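Local coordinates for NADH-rubredoxin oxidoreductase (Clostridium acetobutylicum, PDB 3KLJ), which catalyses the NADH-dependent reduction of rubredoxin through a bound FAD, passing electrons on toward enzymes of the dioxygen-scavenging system, at residues D196-L201 / S310-I315; D335-C340 / A351-V356. One frame throughout, in Å; residues are numbered along the deposited sequence. Where two conformers were deposited one is given.

Contact 1: D196-L201 / S310-I315; sequences DKLDRL and SGISII
Where the NADH-binding domain leans on the C-terminal domain, Lys197, Leu198 and Leu201, at the end of helix 188-199 and just past it, meet Ser310 and Ile312. The second partner is a tight turn, with Ser310 and Gly311 both in left-handed backbone conformations, that joins strand 306-309 to strand 312-317. Ile312 does most of the reaching. Its CG1 lies anti to the carbonyl carbon (chi1 -51°) and the chain continues extended, carrying CD1 in among the side chains of Lys197, Leu198 and Leu201. That methyl sits 3.4 Å from Lys197 CB, tighter than ordinary carbon packing, 3.8 Å from Leu201 CD2 and 4.0 Å from Leu198 CD2. Leu201 CD2 also rests on the turn, 3.6 Å from Ser310 CB, while Leu198 CD2 comes to 3.9 Å from Ser310 OG. The polar ends look to other partners: the Lys197 chain bends at chi2 and leads away, and its NZ is hydrogen-bonded to Glu334 O, and Ser310 OG has a weak hydrogen bond with Gln163 NE2. Across the two segments, then, the domains are held by methyl and methylene packing, while the polar links leave from Lys197 and Ser310 to residues outside the two segments.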
ATOM      1  N   ASP A 196      10.371  -4.954 -21.215  1.00 11.76           N
ATOM      2  CA  ASP A 196      10.155  -5.561 -22.540  0.50 12.56           C
ATOM      3  C   ASP A 196       8.745  -6.127 -22.673  1.00 12.85           C
ATOM      4  O   ASP A 196       8.037  -5.844 -23.641  1.00 13.33           O
ATOM      5  CB  ASP A 196      11.208  -6.650 -22.820  0.50 12.46           C
ATOM      6  CG  ASP A 196      10.770  -7.655 -23.898  0.50 12.94           C
ATOM      7  OD1 ASP A 196      10.308  -7.243 -24.981  0.50 13.90           O
ATOM      8  OD2 ASP A 196      10.910  -8.873 -23.663  0.50 13.13           O
ATOM      9  N   LYS A 197       8.347  -6.941 -21.700  1.00 13.17           N
ATOM     10  CA  LYS A 197       7.023  -7.551 -21.693  1.00 14.14           C
ATOM     11  C   LYS A 197       5.908  -6.492 -21.664  1.00 14.74           C
ATOM     12  O   LYS A 197       4.878  -6.635 -22.334  1.00 14.63           O
ATOM     13  CB  LYS A 197       6.874  -8.488 -20.490  1.00 14.32           C
ATOM     14  CG  LYS A 197       7.665  -9.788 -20.560  1.00 14.71           C
ATOM     15  CD  LYS A 197       7.229 -10.665 -21.729  1.00 16.51           C
ATOM     16  CE  LYS A 197       7.900 -12.011 -21.675  1.00 15.65           C
ATOM     17  NZ  LYS A 197       8.004 -12.611 -23.036  1.00 18.15           N
ATOM     18  N   LEU A 198       6.124  -5.434 -20.889  1.00 15.10           N
ATOM     19  CA  LEU A 198       5.189  -4.321 -20.846  1.00 15.81           C
ATOM     20  C   LEU A 198       5.183  -3.488 -22.129  1.00 16.48           C
ATOM     21  O   LEU A 198       4.125  -3.019 -22.546  1.00 16.59           O
ATOM     22  CB  LEU A 198       5.435  -3.446 -19.607  1.00 15.91           C
ATOM     23  CG  LEU A 198       5.129  -4.105 -18.260  1.00 15.70           C
ATOM     24  CD1 LEU A 198       5.572  -3.225 -17.086  1.00 14.39           C
ATOM     25  CD2 LEU A 198       3.645  -4.437 -18.144  1.00 17.07           C
ATOM     26  N   ASP A 199       6.354  -3.334 -22.754  1.00 17.25           N
ATOM     27  CA  ASP A 199       6.523  -2.503 -23.946  1.00 17.99           C
ATOM     28  C   ASP A 199       5.885  -3.129 -25.179  1.00 18.50           C
ATOM     29  O   ASP A 199       5.326  -2.420 -26.018  1.00 17.97           O
ATOM     30  CB  ASP A 199       8.009  -2.228 -24.229  1.00 18.28           C
ATOM     31  CG  ASP A 199       8.223  -1.050 -25.188  1.00 18.71           C
ATOM     32  OD1 ASP A 199       7.748   0.066 -24.882  1.00 19.49           O
ATOM     33  OD2 ASP A 199       8.877  -1.237 -26.241  1.00 18.83           O
ATOM     34  N   ARG A 200       5.982  -4.453 -25.301  1.00 18.95           N
ATOM     35  CA  ARG A 200       5.314  -5.141 -26.403  1.00 19.78           C
ATOM     36  C   ARG A 200       3.800  -5.267 -26.150  1.00 19.99           C
ATOM     37  O   ARG A 200       3.037  -5.566 -27.072  1.00 20.26           O
ATOM     38  CB  ARG A 200       5.994  -6.482 -26.745  1.00 19.80           C
ATOM     39  CG  ARG A 200       5.678  -7.677 -25.840  1.00 20.52           C
ATOM     40  CD  ARG A 200       6.624  -8.849 -26.143  1.00 21.77           C
ATOM     41  NE  ARG A 200       7.145  -8.776 -27.507  1.00 23.49           N
ATOM     42  CZ  ARG A 200       6.827  -9.609 -28.498  1.00 25.20           C
ATOM     43  NH1 ARG A 200       5.995 -10.625 -28.293  1.00 26.14           N
ATOM     44  NH2 ARG A 200       7.361  -9.439 -29.700  1.00 24.64           N
ATOM     45  N   LEU A 201       3.384  -5.008 -24.911  1.00 19.94           N
ATOM     46  CA  LEU A 201       1.962  -4.927 -24.555  1.00 20.22           C
ATOM     47  C   LEU A 201       1.405  -3.506 -24.654  1.00 19.98           C
ATOM     48  O   LEU A 201       0.282  -3.237 -24.219  1.00 19.74           O
ATOM     49  CB  LEU A 201       1.722  -5.482 -23.150  1.00 20.34           C
ATOM     50  CG  LEU A 201       1.187  -6.912 -22.991  1.00 21.28           C
ATOM     51  CD1 LEU A 201       1.487  -7.842 -24.181  1.00 21.54           C
ATOM     52  CD2 LEU A 201       1.697  -7.510 -21.687  1.00 21.37           C
ATOM     53  N   SER A 310      -1.269  -6.284 -16.734  1.00 33.38           N
ATOM     54  CA  SER A 310      -1.153  -6.818 -18.091  1.00 32.82           C
ATOM     55  C   SER A 310      -1.021  -8.340 -18.156  1.00 32.21           C
ATOM     56  O   SER A 310      -0.495  -8.887 -19.128  1.00 32.47           O
ATOM     57  CB  SER A 310       0.007  -6.133 -18.820  1.00 32.93           C
ATOM     58  OG  SER A 310      -0.169  -4.727 -18.832  1.00 33.32           O
ATOM     59  N   GLY A 311      -1.515  -9.008 -17.113  1.00 31.35           N
ATOM     60  CA  GLY A 311      -1.440 -10.456 -16.993  1.00 30.10           C
ATOM     61  C   GLY A 311      -0.023 -10.971 -16.836  1.00 29.19           C
ATOM     62  O   GLY A 311       0.266 -12.087 -17.256  1.00 29.18           O
ATOM     63  N   ILE A 312       0.852 -10.149 -16.247  1.00 28.29           N
ATOM     64  CA  ILE A 312       2.242 -10.525 -15.935  1.00 27.65           C
ATOM     65  C   ILE A 312       2.449 -10.535 -14.421  1.00 27.23           C
ATOM     66  O   ILE A 312       2.282  -9.505 -13.755  1.00 27.18           O
ATOM     67  CB  ILE A 312       3.287  -9.574 -16.575  1.00 27.56           C
ATOM     68  CG1 ILE A 312       3.023  -9.402 -18.073  1.00 27.51           C
ATOM     69  CG2 ILE A 312       4.700 -10.109 -16.345  1.00 27.17           C
ATOM     70  CD1 ILE A 312       3.910  -8.377 -18.736  1.00 27.22           C
ATOM     71  N   SER A 313       2.823 -11.693 -13.892  1.00 26.07           N
ATOM     72  CA  SER A 313       2.830 -11.921 -12.453  1.00 25.86           C
ATOM     73  C   SER A 313       4.229 -11.850 -11.869  1.00 25.70           C
ATOM     74  O   SER A 313       5.181 -12.353 -12.475  1.00 26.42           O
ATOM     75  CB  SER A 313       2.253 -13.300 -12.165  1.00 26.17           C
ATOM     76  OG  SER A 313       3.054 -14.303 -12.771  1.00 26.17           O
ATOM     77  N   ILE A 314       4.353 -11.262 -10.679  1.00 24.71           N
ATOM     78  CA  ILE A 314       5.663 -11.099 -10.030  1.00 24.02           C
ATOM     79  C   ILE A 314       5.614 -11.469  -8.559  1.00 23.08           C
ATOM     80  O   ILE A 314       4.718 -11.041  -7.843  1.00 22.93           O
ATOM     81  CB  ILE A 314       6.185  -9.642 -10.138  1.00 23.92           C
ATOM     82  CG1 ILE A 314       6.461  -9.283 -11.594  1.00 24.13           C
ATOM     83  CG2 ILE A 314       7.459  -9.455  -9.299  1.00 24.56           C
ATOM     84  CD1 ILE A 314       6.560  -7.814 -11.846  1.00 24.79           C
ATOM     85  N   ILE A 315       6.562 -12.277  -8.102  1.00 21.63           N
ATOM     86  CA  ILE A 315       6.782 -12.392  -6.665  1.00 21.29           C
ATOM     87  C   ILE A 315       8.240 -12.084  -6.335  1.00 20.22           C
ATOM     88  O   ILE A 315       9.164 -12.579  -6.992  1.00 19.70           O
ATOM     89  CB  ILE A 315       6.283 -13.746  -6.014  1.00 21.77           C
ATOM     90  CG1 ILE A 315       7.420 -14.722  -5.764  1.00 22.53           C
ATOM     91  CG2 ILE A 315       5.122 -14.411  -6.790  1.00 23.15           C
ATOM     92  CD1 ILE A 315       7.912 -14.684  -4.359  1.00 23.48           C
TER

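Contact 2: D335-C340 / A351-V356; sequences DKYIVC and AVIGDV
Tyr337 O accepts a hydrogen bond from Ile353 N of the neighbouring strand, 2.8 Å away in the carbonyl plane with an N-H...O angle of 160°, and a CA-H...O contact from Val352 CA, 3.2 Å away. The return bond runs from Tyr337 N to Ile353 O at 2.9 Å and uses a lone pair of that carbonyl. Two residues on, Val339 and Ala351 form the next hydrogen-bonded pair; Val339 N sits 3.0 Å from Ala351 O, nearly along the C=O axis. This is the antiparallel hairpin of strands 337-343 and 346-353, in the five-stranded sheet of the C-terminal domain. On one face, Ile353 CD1 packs 4.0 Å from Tyr337 CB as the two side chains cross obliquely, and Val339 CG1 lies beside Ala351 CB. The Tyr337 hydroxyl is hydrogen-bonded to Asp187 OD2 and Arg330 NE. On the other face, Ile338 and Val352 run side by side, CG1 to CG1 at 4.1 Å, packed against helix 356-367, Ile338 on Leu358 and Val352 on Leu362. Past the strand, Gly354, at positive phi, leads to Asp355, the N-cap of that helix, whose OD2 caps Leu358 N. Its OD1 makes a salt bridge with Lys336 NZ at 2.8 Å, the ammonium standing above the carboxylate plane, 42° out of it. The lysine chain is bent at chi3 (80°), which turns CE, and it lies alongside the Asp355 side chain.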
ATOM      1  N   ASP A 335       8.746 -17.016 -21.215  1.00 24.14           N
ATOM      2  CA  ASP A 335       7.560 -16.861 -20.379  1.00 23.50           C
ATOM      3  C   ASP A 335       7.879 -16.398 -18.955  1.00 22.68           C
ATOM      4  O   ASP A 335       6.991 -15.929 -18.246  1.00 22.48           O
ATOM      5  CB  ASP A 335       6.781 -18.190 -20.320  1.00 23.83           C
ATOM      6  CG  ASP A 335       7.697 -19.422 -20.207  1.00 24.86           C
ATOM      7  OD1 ASP A 335       7.437 -20.291 -19.340  1.00 25.17           O
ATOM      8  OD2 ASP A 335       8.671 -19.537 -20.991  1.00 25.57           O
ATOM      9  N   LYS A 336       9.133 -16.545 -18.534  1.00 21.38           N
ATOM     10  CA  LYS A 336       9.482 -16.305 -17.136  1.00 20.45           C
ATOM     11  C   LYS A 336      10.903 -15.788 -16.905  1.00 19.55           C
ATOM     12  O   LYS A 336      11.790 -15.988 -17.725  1.00 19.33           O
ATOM     13  CB  LYS A 336       9.203 -17.553 -16.283  1.00 20.54           C
ATOM     14  CG  LYS A 336      10.146 -18.721 -16.502  1.00 21.37           C
ATOM     15  CD  LYS A 336       9.742 -19.947 -15.657  1.00 21.51           C
ATOM     16  CE  LYS A 336       8.598 -20.723 -16.309  1.00 21.01           C
ATOM     17  NZ  LYS A 336       8.222 -21.936 -15.536  1.00 21.83           N
ATOM     18  N   TYR A 337      11.086 -15.089 -15.789  1.00 18.14           N
ATOM     19  CA  TYR A 337      12.390 -14.615 -15.372  1.00 17.11           C
ATOM     20  C   TYR A 337      12.579 -15.060 -13.937  1.00 17.19           C
ATOM     21  O   TYR A 337      11.663 -14.942 -13.104  1.00 16.84           O
ATOM     22  CB  TYR A 337      12.505 -13.078 -15.486  1.00 16.78           C
ATOM     23  CG  TYR A 337      13.806 -12.545 -14.918  1.00 16.06           C
ATOM     24  CD1 TYR A 337      14.967 -12.485 -15.704  1.00 16.88           C
ATOM     25  CD2 TYR A 337      13.895 -12.144 -13.582  1.00 16.92           C
ATOM     26  CE1 TYR A 337      16.170 -12.017 -15.184  1.00 15.45           C
ATOM     27  CE2 TYR A 337      15.092 -11.676 -13.049  1.00 15.77           C
ATOM     28  CZ  TYR A 337      16.226 -11.612 -13.857  1.00 16.45           C
ATOM     29  OH  TYR A 337      17.415 -11.159 -13.332  1.00 16.03           O
ATOM     30  N   ILE A 338      13.763 -15.588 -13.653  1.00 16.73           N
ATOM     31  CA  ILE A 338      14.100 -16.041 -12.308  1.00 17.11           C
ATOM     32  C   ILE A 338      15.418 -15.417 -11.894  1.00 17.00           C
ATOM     33  O   ILE A 338      16.370 -15.424 -12.663  1.00 16.19           O
ATOM     34  CB  ILE A 338      14.250 -17.576 -12.241  1.00 16.87           C
ATOM     35  CG1 ILE A 338      12.941 -18.258 -12.653  1.00 17.07           C
ATOM     36  CG2 ILE A 338      14.725 -18.018 -10.832  1.00 17.64           C
ATOM     37  CD1 ILE A 338      13.098 -19.722 -13.083  1.00 19.58           C
ATOM     38  N   VAL A 339      15.457 -14.866 -10.684  1.00 16.97           N
ATOM     39  CA  VAL A 339      16.722 -14.488 -10.069  1.00 16.80           C
ATOM     40  C   VAL A 339      16.742 -14.981  -8.626  1.00 17.46           C
ATOM     41  O   VAL A 339      15.762 -14.845  -7.882  1.00 16.39           O
ATOM     42  CB  VAL A 339      17.056 -12.958 -10.217  1.00 17.12           C
ATOM     43  CG1 VAL A 339      16.057 -12.067  -9.466  1.00 15.52           C
ATOM     44  CG2 VAL A 339      18.484 -12.672  -9.775  1.00 16.35           C
ATOM     45  N   CYS A 340      17.864 -15.580  -8.251  1.00 17.55           N
ATOM     46  CA  CYS A 340      18.000 -16.209  -6.958  1.00 19.07           C
ATOM     47  C   CYS A 340      19.352 -15.788  -6.370  1.00 18.96           C
ATOM     48  O   CYS A 340      20.399 -15.976  -6.996  1.00 18.09           O
ATOM     49  CB  CYS A 340      17.875 -17.726  -7.165  1.00 19.32           C
ATOM     50  SG  CYS A 340      18.159 -18.760  -5.775  1.00 25.16           S
ATOM     51  N   ALA A 351      13.459 -13.234  -6.863  1.00 12.54           N
ATOM     52  CA  ALA A 351      12.277 -12.735  -7.540  1.00 12.84           C
ATOM     53  C   ALA A 351      11.988 -13.584  -8.764  1.00 12.68           C
ATOM     54  O   ALA A 351      12.906 -14.071  -9.430  1.00 13.33           O
ATOM     55  CB  ALA A 351      12.454 -11.245  -7.929  1.00 12.67           C
ATOM     56  N   VAL A 352      10.715 -13.765  -9.062  1.00 12.52           N
ATOM     57  CA  VAL A 352      10.305 -14.520 -10.242  1.00 12.70           C
ATOM     58  C   VAL A 352       9.191 -13.748 -10.917  1.00 13.05           C
ATOM     59  O   VAL A 352       8.225 -13.314 -10.261  1.00 13.02           O
ATOM     60  CB  VAL A 352       9.798 -15.950  -9.899  1.00 12.77           C
ATOM     61  CG1 VAL A 352       9.414 -16.716 -11.162  1.00 12.92           C
ATOM     62  CG2 VAL A 352      10.850 -16.743  -9.153  1.00 13.06           C
ATOM     63  N   ILE A 353       9.346 -13.569 -12.219  1.00 12.94           N
ATOM     64  CA  ILE A 353       8.326 -12.972 -13.063  1.00 13.40           C
ATOM     65  C   ILE A 353       7.738 -14.116 -13.887  1.00 13.48           C
ATOM     66  O   ILE A 353       8.481 -14.864 -14.521  1.00 13.62           O
ATOM     67  CB  ILE A 353       8.934 -11.899 -14.026  1.00 13.46           C
ATOM     68  CG1 ILE A 353       9.794 -10.871 -13.261  1.00 13.40           C
ATOM     69  CG2 ILE A 353       7.829 -11.207 -14.840  1.00 12.84           C
ATOM     70  CD1 ILE A 353      10.506  -9.832 -14.167  1.00 12.93           C
ATOM     71  N   GLY A 354       6.418 -14.282 -13.835  1.00 13.29           N
ATOM     72  CA  GLY A 354       5.728 -15.237 -14.695  1.00 13.18           C
ATOM     73  C   GLY A 354       5.659 -16.683 -14.221  1.00 13.51           C
ATOM     74  O   GLY A 354       5.314 -17.566 -15.005  1.00 13.73           O
ATOM     75  N   ASP A 355       5.978 -16.936 -12.953  1.00 13.07           N
ATOM     76  CA  ASP A 355       5.807 -18.277 -12.365  1.00 13.28           C
ATOM     77  C   ASP A 355       5.597 -18.170 -10.860  1.00 13.15           C
ATOM     78  O   ASP A 355       6.525 -18.320 -10.073  1.00 13.28           O
ATOM     79  CB  ASP A 355       7.007 -19.182 -12.697  1.00 13.28           C
ATOM     80  CG  ASP A 355       6.737 -20.660 -12.409  1.00 14.46           C
ATOM     81  OD1 ASP A 355       7.538 -21.495 -12.881  1.00 15.76           O
ATOM     82  OD2 ASP A 355       5.742 -20.999 -11.720  1.00 16.13           O
ATOM     83  N   VAL A 356       4.363 -17.884 -10.464  1.00 13.86           N
ATOM     84  CA  VAL A 356       4.039 -17.691  -9.056  1.00 14.02           C
ATOM     85  C   VAL A 356       4.288 -18.956  -8.240  1.00 14.10           C
ATOM     86  O   VAL A 356       4.722 -18.868  -7.089  1.00 14.15           O
ATOM     87  CB  VAL A 356       2.586 -17.179  -8.864  1.00 13.99           C
ATOM     88  CG1 VAL A 356       2.102 -17.389  -7.431  1.00 14.31           C
ATOM     89  CG2 VAL A 356       2.499 -15.718  -9.230  1.00 13.49           C
TER

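Contacts 1 and 2 have centres about 12 Å apart, and both segments of contact 1 precede those of contact 2 in the sequence. They share the antiparallel sheet of the C-terminal domain, in which strand 312-317 lies next to strand 346-353. Gly354 N probably donates to Ser313 O and Val352 N to Ile315 O, which joins them, and Ile312 CG2 packs on Ile353 CG2. Contact 2 is internal to this domain, whereas contact 1 carries the sheet's edge hairpin against helix 188-199 of the NADH-binding domain. Asp187, just ahead of that helix, reaches the sheet as well, so the two domains meet at both ends of the helix.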